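Local coordinates for protein flagellin B1 (Methanocaldococcus jannaschii DSM 2661, PDB 5YA6) that probably polymerises into the archaellum, the rotating filament by which archaea swim, and carries a bound calcium ion, at residues B[78-81]-B[82-85]. Residues are numbered along the deposited sequence; the frame is centred on the assembly and turned at random.
Sequences IFNS and SAIT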
loop_
_atom_site.group_PDB
_atom_site.type_symbol
_atom_site.label_atom_id
_atom_site.label_comp_id
_atom_site.label_asym_id
_atom_site.label_seq_id
_atom_site.Cartn_x
_atom_site.Cartn_y
_atom_site.Cartn_z
ATOM N N ILE B 78 6.575 22.110 9.131
ATOM C CA ILE B 78 5.465 22.223 8.164
ATOM C C ILE B 78 4.152 21.656 8.740
ATOM O O ILE B 78 3.195 21.557 8.004
ATOM C CB ILE B 78 5.810 21.506 6.826
ATOM C CG1 ILE B 78 6.375 20.122 7.076
ATOM C CG2 ILE B 78 6.839 22.334 6.023
ATOM C CD1 ILE B 78 5.330 19.071 7.446
ATOM N N PHE B 79 4.105 21.367 10.027
ATOM C CA PHE B 79 2.862 20.925 10.704
ATOM C C PHE B 79 2.097 22.053 11.403
ATOM O O PHE B 79 0.994 21.824 11.930
ATOM C CB PHE B 79 3.133 19.824 11.691
ATOM C CG PHE B 79 3.536 18.552 11.020
ATOM C CD1 PHE B 79 2.668 17.933 10.129
ATOM C CD2 PHE B 79 4.774 17.970 11.276
ATOM C CE1 PHE B 79 3.075 16.773 9.455
ATOM C CE2 PHE B 79 5.176 16.796 10.632
ATOM C CZ PHE B 79 4.307 16.197 9.735
ATOM N N ASN B 80 2.645 23.236 11.425
ATOM C CA ASN B 80 2.021 24.335 12.206
ATOM C C ASN B 80 0.938 25.075 11.462
ATOM O O ASN B 80 1.175 25.669 10.391
ATOM C CB ASN B 80 3.173 25.259 12.587
ATOM C CG ASN B 80 2.740 26.432 13.460
ATOM O OD1 ASN B 80 1.747 27.114 13.217
ATOM N ND2 ASN B 80 3.529 26.674 14.493
ATOM N N SER B 81 -0.301 24.976 11.958
ATOM C CA SER B 81 -1.460 25.563 11.238
ATOM C C SER B 81 -1.565 27.072 11.455
ATOM O O SER B 81 -2.410 27.701 10.834
ATOM C CB SER B 81 -2.724 24.858 11.598
ATOM O OG SER B 81 -3.168 25.152 12.939
ATOM N N SER B 82 -0.765 27.663 12.350
ATOM C CA SER B 82 -0.648 29.140 12.347
ATOM C C SER B 82 0.143 29.672 11.187
ATOM O O SER B 82 -0.268 30.688 10.560
ATOM C CB SER B 82 -0.114 29.657 13.702
ATOM O OG SER B 82 -1.040 29.267 14.671
ATOM N N ALA B 83 1.275 29.047 10.917
ATOM C CA ALA B 83 2.184 29.488 9.871
ATOM C C ALA B 83 1.691 29.016 8.499
ATOM O O ALA B 83 1.833 29.719 7.495
ATOM C CB ALA B 83 3.577 28.978 10.147
ATOM N N ILE B 84 1.077 27.815 8.488
ATOM C CA ILE B 84 0.544 27.221 7.247
ATOM C C ILE B 84 -0.960 27.018 7.414
ATOM O O ILE B 84 -1.427 25.994 7.821
ATOM C CB ILE B 84 1.346 25.930 6.949
ATOM C CG1 ILE B 84 2.847 26.231 6.753
ATOM C CG2 ILE B 84 0.788 25.279 5.660
ATOM C CD1 ILE B 84 3.733 25.078 7.104
ATOM N N THR B 85 -1.746 28.080 7.200
ATOM C CA THR B 85 -3.140 28.087 7.529
ATOM C C THR B 85 -3.958 27.211 6.579
ATOM O O THR B 85 -5.043 26.784 6.931
ATOM C CB THR B 85 -3.721 29.562 7.448
ATOM O OG1 THR B 85 -3.293 30.185 6.220
ATOM C CG2 THR B 85 -3.145 30.368 8.623
HETATM O O HOH W 1 -2.540 26.915 15.246
HETATM O O HOH W 2 -5.506 27.046 9.779
#
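Ile84 N donates to Asn80 O over 2.9 Å, with an N-H...O angle of 151°, closing a five-residue turn whose middle residues, Ser81, Ser82 and Ala83, all have helical backbone angles. The same turn brings Ile84 O to 3.4 Å from Ser81 CA, a C-H...O contact. At the start of this turn OD1 of Asn80 accepts bonds from two further backbone N-H groups. It lies 3.0 Å from Ala83 N, which approaches from above the amide plane, and 2.7 Å from Ser82 N, a weak bond because the angle at hydrogen is only 125°. With Asn80 as residue i, the bonds from OD1 to i+2 and i+3 and from the backbone O to i+4 define an Asx motif, here set in the loop joining strands 59-69 and 94-99, two parallel neighbours of the main sheet. The Asn80 torsion explains the reach: CG lies anti to the backbone N (chi1 -177°), on the side of the backbone carbonyl, which carries OD1 forward to the N-H groups of Ser82 and Ala83. A leucine here would probably leave Ser82 N and Ala83 N without their side-chain acceptor. Ile84 also reaches back to Ile78, its CD1 3.5 Å from Ile78 CA, and Ile78 itself rests on Ala33 and Tyr35 of strand 28-38. On the exposed side one water links the two serine hydroxyls, 3.0 Å from Ser81 OG and 2.8 Å from Ser82 OG.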